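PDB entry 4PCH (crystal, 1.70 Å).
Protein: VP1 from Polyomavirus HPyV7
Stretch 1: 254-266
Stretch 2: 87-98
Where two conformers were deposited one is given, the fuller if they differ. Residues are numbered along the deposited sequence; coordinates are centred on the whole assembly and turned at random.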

ATOM      1  N   VAL B 254      17.173  19.099   4.756  1.00 11.18           N
ATOM      2  CA  VAL B 254      15.887  18.762   4.133  1.00 10.03           C
ATOM      3  C   VAL B 254      15.993  18.690   2.616  1.00 12.08           C
ATOM      4  O   VAL B 254      16.546  19.595   1.966  1.00 12.44           O
ATOM      5  CB  VAL B 254      14.796  19.768   4.551  1.00 11.53           C
ATOM      6  CG1 VAL B 254      13.517  19.504   3.793  1.00 11.82           C
ATOM      7  CG2 VAL B 254      14.599  19.705   6.047  1.00 11.95           C
ATOM      8  N   GLN B 255      15.441  17.618   2.050  1.00 10.79           N
ATOM      9  CA  GLN B 255      15.296  17.457   0.608  1.00 10.21           C
ATOM     10  C   GLN B 255      13.893  17.759   0.207  1.00 10.20           C
ATOM     11  O   GLN B 255      12.948  17.079   0.635  1.00 10.11           O
ATOM     12  CB  GLN B 255      15.626  16.014   0.170  1.00 10.38           C
ATOM     13  CG  GLN B 255      15.407  15.735  -1.318  1.00 11.59           C
ATOM     14  CD  GLN B 255      16.460  16.385  -2.170  1.00 10.87           C
ATOM     15  OE1 GLN B 255      17.661  15.990  -2.147  1.00 12.06           O
ATOM     16  NE2 GLN B 255      16.058  17.399  -2.914  1.00 11.62           N
ATOM     17  N   ALA B 256      13.736  18.784  -0.634  1.00 10.09           N
ATOM     18  CA  ALA B 256      12.436  19.093  -1.200  1.00  9.82           C
ATOM     19  C   ALA B 256      12.335  18.607  -2.635  1.00 11.64           C
ATOM     20  O   ALA B 256      13.322  18.231  -3.259  1.00 11.85           O
ATOM     21  CB  ALA B 256      12.185  20.606  -1.137  1.00 10.52           C
ATOM     22  N   GLY B 257      11.121  18.589  -3.169  1.00 10.73           N
ATOM     23  CA  GLY B 257      10.953  18.402  -4.614  1.00 10.77           C
ATOM     24  C   GLY B 257      11.667  19.492  -5.382  1.00 11.44           C
ATOM     25  O   GLY B 257      11.954  20.553  -4.849  1.00 11.73           O
ATOM     26  N   TYR B 258      11.979  19.219  -6.648  1.00  9.98           N
ATOM     27  CA  TYR B 258      12.598  20.199  -7.516  1.00  9.24           C
ATOM     28  C   TYR B 258      11.635  21.284  -7.956  1.00 10.67           C
ATOM     29  O   TYR B 258      12.032  22.338  -8.457  1.00 13.69           O
ATOM     30  CB  TYR B 258      13.092  19.484  -8.752  1.00 10.80           C
ATOM     31  CG  TYR B 258      14.193  18.470  -8.538  1.00 10.77           C
ATOM     32  CD1 TYR B 258      15.055  18.529  -7.426  1.00 11.79           C
ATOM     33  CD2 TYR B 258      14.463  17.537  -9.524  1.00 11.05           C
ATOM     34  CE1 TYR B 258      16.103  17.630  -7.302  1.00 10.97           C
ATOM     35  CE2 TYR B 258      15.539  16.655  -9.419  1.00 10.58           C
ATOM     36  CZ  TYR B 258      16.353  16.709  -8.301  1.00 11.72           C
ATOM     37  OH  TYR B 258      17.414  15.830  -8.248  1.00 12.15           O
ATOM     38  N   GLY B 259      10.358  20.961  -7.853  1.00 11.86           N
ATOM     39  CA  GLY B 259       9.276  21.850  -8.261  1.00 10.03           C
ATOM     40  C   GLY B 259       7.969  21.088  -8.231  1.00 10.67           C
ATOM     41  O   GLY B 259       7.944  19.853  -8.169  1.00 12.69           O
ATOM     42  N   ARG B 260       6.852  21.816  -8.259  1.00 10.05           N
ATOM     43  CA  ARG B 260       5.519  21.207  -8.390  1.00 10.90           C
ATOM     44  C   ARG B 260       4.791  21.880  -9.537  1.00 11.98           C
ATOM     45  O   ARG B 260       4.531  23.085  -9.491  1.00 12.99           O
ATOM     46  CB  ARG B 260       4.648  21.227  -7.122  1.00 10.09           C
ATOM     47  CG  ARG B 260       3.269  20.629  -7.385  1.00 12.52           C
ATOM     48  CD  ARG B 260       2.439  20.413  -6.129  1.00 14.26           C
ATOM     49  NE  ARG B 260       2.896  19.231  -5.377  1.00 13.00           N
ATOM     50  CZ  ARG B 260       2.505  17.982  -5.627  1.00 14.80           C
ATOM     51  NH1 ARG B 260       1.664  17.706  -6.620  1.00 15.54           N
ATOM     52  NH2 ARG B 260       2.971  16.966  -4.901  1.00 16.08           N
ATOM     53  N   PHE B 261       4.503  21.074 -10.559  1.00 11.15           N
ATOM     54  CA  PHE B 261       3.764  21.493 -11.760  1.00 12.06           C
ATOM     55  C   PHE B 261       2.276  21.569 -11.470  1.00 12.22           C
ATOM     56  O   PHE B 261       1.739  20.695 -10.830  1.00 11.85           O
ATOM     57  CB  PHE B 261       4.030  20.507 -12.914  1.00 11.55           C
ATOM     58  CG  PHE B 261       3.227  20.775 -14.161  1.00 10.66           C
ATOM     59  CD1 PHE B 261       3.591  21.791 -15.020  1.00 12.02           C
ATOM     60  CD2 PHE B 261       2.087  20.017 -14.457  1.00 11.25           C
ATOM     61  CE1 PHE B 261       2.875  22.055 -16.170  1.00 14.81           C
ATOM     62  CE2 PHE B 261       1.371  20.279 -15.608  1.00 14.26           C
ATOM     63  CZ  PHE B 261       1.750  21.293 -16.457  1.00 15.41           C
ATOM     64  N   PHE B 262       1.600  22.579 -12.037  1.00 10.81           N
ATOM     65  CA  PHE B 262       0.142  22.650 -12.044  1.00 11.38           C
ATOM     66  C   PHE B 262      -0.305  23.048 -13.441  1.00 12.44           C
ATOM     67  O   PHE B 262       0.322  23.910 -14.063  1.00 13.24           O
ATOM     68  CB  PHE B 262      -0.392  23.743 -11.125  1.00 12.61           C
ATOM     69  CG  PHE B 262      -0.201  23.496  -9.650  1.00 12.52           C
ATOM     70  CD1 PHE B 262       1.000  23.798  -9.030  1.00 12.30           C
ATOM     71  CD2 PHE B 262      -1.249  22.981  -8.872  1.00 14.25           C
ATOM     72  CE1 PHE B 262       1.152  23.627  -7.657  1.00 12.72           C
ATOM     73  CE2 PHE B 262      -1.101  22.805  -7.500  1.00 13.14           C
ATOM     74  CZ  PHE B 262       0.113  23.148  -6.896  1.00 12.70           C
ATOM     75  N   ARG B 263      -1.375  22.422 -13.937  1.00 12.34           N
ATOM     76  CA  ARG B 263      -2.119  22.925 -15.091  1.00 12.40           C
ATOM     77  C   ARG B 263      -3.566  23.107 -14.621  1.00 14.50           C
ATOM     78  O   ARG B 263      -4.207  22.159 -14.176  1.00 13.70           O
ATOM     79  CB  ARG B 263      -2.082  21.938 -16.274  1.00 14.74           C
ATOM     80  CG  ARG B 263      -2.807  22.461 -17.513  1.00 15.77           C
ATOM     81  CD  ARG B 263      -2.823  21.478 -18.671  1.00 17.53           C
ATOM     82  NE  ARG B 263      -1.506  20.991 -19.083  1.00 16.85           N
ATOM     83  CZ  ARG B 263      -0.953  19.829 -18.730  1.00 18.51           C
ATOM     84  NH1 ARG B 263       0.251  19.523 -19.197  1.00 17.91           N
ATOM     85  NH2 ARG B 263      -1.552  18.978 -17.876  1.00 17.02           N
ATOM     86  N   VAL B 264      -4.081  24.320 -14.724  1.00 12.48           N
ATOM     87  CA  VAL B 264      -5.412  24.617 -14.187  1.00 13.95           C
ATOM     88  C   VAL B 264      -6.323  24.899 -15.371  1.00 15.49           C
ATOM     89  O   VAL B 264      -6.002  25.765 -16.213  1.00 14.56           O
ATOM     90  CB  VAL B 264      -5.372  25.846 -13.240  1.00 13.93           C
ATOM     91  CG1 VAL B 264      -6.759  26.172 -12.714  1.00 14.18           C
ATOM     92  CG2 VAL B 264      -4.441  25.599 -12.052  1.00 16.05           C
ATOM     93  N   HIS B 265      -7.454  24.194 -15.440  1.00 14.11           N
ATOM     94  CA  HIS B 265      -8.413  24.379 -16.515  1.00 14.85           C
ATOM     95  C   HIS B 265      -9.582  25.206 -16.059  1.00 15.04           C
ATOM     96  O   HIS B 265     -10.199  24.900 -15.045  1.00 14.40           O
ATOM     97  CB  HIS B 265      -8.914  23.029 -16.981  1.00 15.00           C
ATOM     98  CG  HIS B 265      -7.819  22.113 -17.407  1.00 15.60           C
ATOM     99  ND1 HIS B 265      -7.502  21.906 -18.734  1.00 19.12           N
ATOM    100  CD2 HIS B 265      -6.966  21.347 -16.692  1.00 16.70           C
ATOM    101  CE1 HIS B 265      -6.500  21.050 -18.812  1.00 20.04           C
ATOM    102  NE2 HIS B 265      -6.149  20.710 -17.587  1.00 16.68           N
ATOM    103  N   CYS B 266      -9.884  26.245 -16.826  1.00 14.40           N
ATOM    104  CA  CYS B 266     -10.921  27.236 -16.469  1.00 15.31           C
ATOM    105  C   CYS B 266     -11.977  27.356 -17.560  1.00 15.40           C
ATOM    106  O   CYS B 266     -11.693  27.184 -18.745  1.00 15.74           O
ATOM    107  CB  CYS B 266     -10.309  28.610 -16.263  1.00 15.43           C
ATOM    108  SG  CYS B 266      -9.066  28.665 -14.960  1.00 18.13           S
TER
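Stretch 2 87-98: RLETELLFAPQM

Stretch 2 enters already in a strand at Arg87, stays extended through Leu92, and lies antiparallel to the second strand of stretch 1, with an angle of 166° between their N-to-C directions and axes 4.6 Å apart at closest approach. The register is fixed by CA spacing: Phe262 sits opposite Thr90 (CA to CA 4.4 Å) and Arg263 opposite Glu89 (CA to CA 5.1 Å), the short and long separations of alternating non-hydrogen-bonded and hydrogen-bonded pairs.

The backbone ladder bears this out. His265 N donates to Arg87 O at 2.9 Å (172°). Arg263 N reaches Glu89 O and Glu89 N reaches Arg263 O, both at 2.9 Å. Phe261 N bonds Glu91 O at 2.8 Å, and Glu91 N returns to Phe261 O at 3.1 Å. Beyond these, Leu93 N donates to Gly259 O (3.0 Å, 171°) and Tyr258 N to Leu93 O (2.9 Å). Phe261 O accepts a second bond, from Thr90 OG1 at 2.8 Å; the same hydroxyl, donor to Phe261 O, also accepts from Arg260 NH1, 3.0 Å from Thr90 OG1. Arg260 NH1 also donates to a water at 2.9 Å.

On the face carrying Arg263, His265 and Glu89, charge is gathered around one carboxylate. Glu89 OE1 accepts from His265 NE2 at 2.6 Å (170°) and from Arg263 NH2 at 2.9 Å, the latter a salt bridge, while Glu89 OE2 pairs with Arg87 NH1 at 2.7 Å. The Arg87 guanidinium stacks on the His265 ring, centres 3.8 Å apart and planes at 28°. One water links Arg263 to Glu91, accepting from Arg263 NH2 at 2.8 Å and donating to Glu91 OE2 at 3.1 Å; a second accepts from Arg263 NH1 at 2.9 Å and lies 3.0 Å from Glu91 OE2.

Past the strand, Gln97 NE2 donates to Tyr258 OH and to Ala95 O, both at 2.9 Å, and the edge of Phe94 meets the face of Tyr258.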

ATOM      1  N   ARG B  87     -10.841  21.792 -12.975  1.00 14.38           N
ATOM      2  CA  ARG B  87      -9.989  20.608 -13.046  1.00 16.17           C
ATOM      3  C   ARG B  87      -8.558  21.068 -13.017  1.00 17.08           C
ATOM      4  O   ARG B  87      -8.238  22.145 -13.524  1.00 14.86           O
ATOM      5  CB  ARG B  87     -10.299  19.849 -14.360  1.00 20.96           C
ATOM      6  CG  ARG B  87      -9.409  18.690 -14.748  1.00 30.49           C
ATOM      7  CD  ARG B  87     -10.098  17.775 -15.779  1.00 36.71           C
ATOM      8  NE  ARG B  87     -10.165  18.327 -17.139  1.00 49.31           N
ATOM      9  CZ  ARG B  87      -9.155  18.320 -18.017  1.00 52.00           C
ATOM     10  NH1 ARG B  87      -7.968  17.826 -17.690  1.00 37.66           N
ATOM     11  NH2 ARG B  87      -9.321  18.831 -19.230  1.00 43.56           N
ATOM     12  N   LEU B  88      -7.689  20.272 -12.401  1.00 15.40           N
ATOM     13  CA  LEU B  88      -6.263  20.542 -12.528  1.00 14.74           C
ATOM     14  C   LEU B  88      -5.475  19.260 -12.688  1.00 14.73           C
ATOM     15  O   LEU B  88      -5.957  18.177 -12.347  1.00 14.06           O
ATOM     16  CB  LEU B  88      -5.738  21.365 -11.369  1.00 14.97           C
ATOM     17  CG  LEU B  88      -5.619  20.787  -9.965  1.00 15.46           C
ATOM     18  CD1 LEU B  88      -4.444  19.814  -9.814  1.00 17.38           C
ATOM     19  CD2 LEU B  88      -5.485  21.900  -8.943  1.00 19.81           C
ATOM     20  N   GLU B  89      -4.262  19.411 -13.218  1.00 13.96           N
ATOM     21  CA  GLU B  89      -3.247  18.357 -13.139  1.00 13.39           C
ATOM     22  C   GLU B  89      -2.141  18.899 -12.271  1.00 14.05           C
ATOM     23  O   GLU B  89      -1.801  20.061 -12.366  1.00 14.11           O
ATOM     24  CB  GLU B  89      -2.677  17.970 -14.514  1.00 15.78           C
ATOM     25  CG  GLU B  89      -3.649  17.250 -15.435  1.00 16.20           C
ATOM     26  CD  GLU B  89      -4.644  18.190 -16.064  1.00 19.71           C
ATOM     27  OE1 GLU B  89      -4.197  19.159 -16.703  1.00 19.50           O
ATOM     28  OE2 GLU B  89      -5.883  17.971 -15.934  1.00 19.13           O
ATOM     29  N   THR B  90      -1.565  18.061 -11.414  1.00 12.60           N
ATOM     30  CA  THR B  90      -0.390  18.495 -10.653  1.00 11.85           C
ATOM     31  C   THR B  90       0.597  17.335 -10.580  1.00 14.12           C
ATOM     32  O   THR B  90       0.175  16.165 -10.513  1.00 14.04           O
ATOM     33  CB  THR B  90      -0.768  19.054  -9.259  1.00 14.26           C
ATOM     34  OG1 THR B  90       0.436  19.545  -8.603  1.00 13.14           O
ATOM     35  CG2 THR B  90      -1.449  17.973  -8.385  1.00 13.77           C
ATOM     36  N   GLU B  91       1.898  17.636 -10.675  1.00 12.67           N
ATOM     37  CA  GLU B  91       2.951  16.620 -10.680  1.00 14.21           C
ATOM     38  C   GLU B  91       4.140  17.131  -9.894  1.00 12.85           C
ATOM     39  O   GLU B  91       4.547  18.284 -10.040  1.00 13.13           O
ATOM     40  CB  GLU B  91       3.507  16.345 -12.096  1.00 19.39           C
ATOM     41  CG  GLU B  91       2.573  15.899 -13.197  1.00 23.40           C
ATOM     42  CD  GLU B  91       3.291  15.753 -14.554  1.00 28.54           C
ATOM     43  OE1 GLU B  91       4.475  15.238 -14.605  1.00 27.27           O
ATOM     44  OE2 GLU B  91       2.643  16.147 -15.568  1.00 28.27           O
ATOM     45  N   LEU B  92       4.735  16.273  -9.075  1.00 12.93           N
ATOM     46  CA  LEU B  92       6.000  16.575  -8.426  1.00 12.46           C
ATOM     47  C   LEU B  92       7.161  16.242  -9.357  1.00 13.38           C
ATOM     48  O   LEU B  92       7.175  15.194 -10.006  1.00 15.86           O
ATOM     49  CB  LEU B  92       6.131  15.710  -7.163  1.00 13.20           C
ATOM     50  CG  LEU B  92       7.302  16.008  -6.228  1.00 18.64           C
ATOM     51  CD1 LEU B  92       7.324  17.459  -5.782  1.00 18.92           C
ATOM     52  CD2 LEU B  92       7.161  15.102  -5.006  1.00 25.85           C
ATOM     53  N   LEU B  93       8.149  17.126  -9.410  1.00 11.72           N
ATOM     54  CA  LEU B  93       9.354  16.893 -10.178  1.00 11.76           C
ATOM     55  C   LEU B  93      10.453  16.399  -9.246  1.00 11.44           C
ATOM     56  O   LEU B  93      10.811  17.074  -8.250  1.00 11.18           O
ATOM     57  CB  LEU B  93       9.813  18.188 -10.871  1.00 13.66           C
ATOM     58  CG  LEU B  93       8.864  18.694 -11.982  1.00 16.44           C
ATOM     59  CD1 LEU B  93       7.813  19.669 -11.505  1.00 20.90           C
ATOM     60  CD2 LEU B  93       9.652  19.322 -13.090  1.00 22.55           C
ATOM     61  N   PHE B  94      10.985  15.213  -9.525  1.00 10.63           N
ATOM     62  CA  PHE B  94      11.999  14.637  -8.638  1.00  9.70           C
ATOM     63  C   PHE B  94      12.725  13.505  -9.339  1.00 10.94           C
ATOM     64  O   PHE B  94      12.147  12.848 -10.206  1.00 14.52           O
ATOM     65  CB  PHE B  94      11.367  14.122  -7.338  1.00 11.20           C
ATOM     66  CG  PHE B  94      12.349  13.889  -6.239  1.00 10.67           C
ATOM     67  CD1 PHE B  94      13.101  14.933  -5.746  1.00 11.22           C
ATOM     68  CD2 PHE B  94      12.566  12.607  -5.726  1.00 13.92           C
ATOM     69  CE1 PHE B  94      14.025  14.735  -4.755  1.00 13.73           C
ATOM     70  CE2 PHE B  94      13.521  12.401  -4.731  1.00 12.79           C
ATOM     71  CZ  PHE B  94      14.233  13.473  -4.245  1.00 10.85           C
ATOM     72  N   ALA B  95      13.997  13.335  -9.011  1.00 10.31           N
ATOM     73  CA  ALA B  95      14.850  12.274  -9.528  1.00 11.36           C
ATOM     74  C   ALA B  95      15.364  11.402  -8.382  1.00 10.85           C
ATOM     75  O   ALA B  95      15.459  11.847  -7.230  1.00 11.61           O
ATOM     76  CB  ALA B  95      16.010  12.869 -10.280  1.00 12.06           C
ATOM     77  N   PRO B  96      15.702  10.151  -8.685  1.00 10.96           N
ATOM     78  CA  PRO B  96      16.346   9.341  -7.639  1.00 11.29           C
ATOM     79  C   PRO B  96      17.659   9.956  -7.165  1.00 12.18           C
ATOM     80  O   PRO B  96      18.463  10.431  -8.002  1.00 14.31           O
ATOM     81  CB  PRO B  96      16.604   8.017  -8.341  1.00 12.71           C
ATOM     82  CG  PRO B  96      16.635   8.362  -9.798  1.00 11.65           C
ATOM     83  CD  PRO B  96      15.630   9.437  -9.966  1.00 10.65           C
ATOM     84  N   GLN B  97      17.885   9.919  -5.846  1.00 11.85           N
ATOM     85  CA  GLN B  97      19.086  10.473  -5.252  1.00 11.28           C
ATOM     86  C   GLN B  97      20.044   9.353  -4.865  1.00 10.91           C
ATOM     87  O   GLN B  97      19.718   8.527  -4.032  1.00 11.81           O
ATOM     88  CB  GLN B  97      18.710  11.274  -4.027  1.00 11.35           C
ATOM     89  CG  GLN B  97      17.681  12.350  -4.281  1.00 11.41           C
ATOM     90  CD  GLN B  97      18.185  13.451  -5.193  1.00 11.45           C
ATOM     91  OE1 GLN B  97      19.289  14.011  -4.995  1.00 12.79           O
ATOM     92  NE2 GLN B  97      17.376  13.792  -6.199  1.00 11.69           N
ATOM     93  N   MET B  98      21.244   9.384  -5.425  1.00 10.81           N
ATOM     94  CA  MET B  98      22.226   8.321  -5.249  0.50 10.89           C
ATOM     95  C   MET B  98      23.524   8.956  -4.723  1.00 11.61           C
ATOM     96  O   MET B  98      23.637   9.245  -3.529  1.00 11.62           O
ATOM     97  CB  MET B  98      22.427   7.597  -6.590  0.50 11.92           C
ATOM     98  CG  MET B  98      21.173   6.976  -7.184  0.50 12.14           C
ATOM     99  SD  MET B  98      20.849   5.385  -6.407  0.50 12.96           S
ATOM    100  CE  MET B  98      22.115   4.407  -7.189  0.50 13.05           C
TER
HETATM  101  O   HOH W   1       0.984  14.972  -7.387  1.00 27.75           O
HETATM  102  O   HOH W   2       2.297  17.783 -18.114  1.00 16.39           O
HETATM  103  O   HOH W   3      -0.176  16.812 -16.713  1.00 24.55           O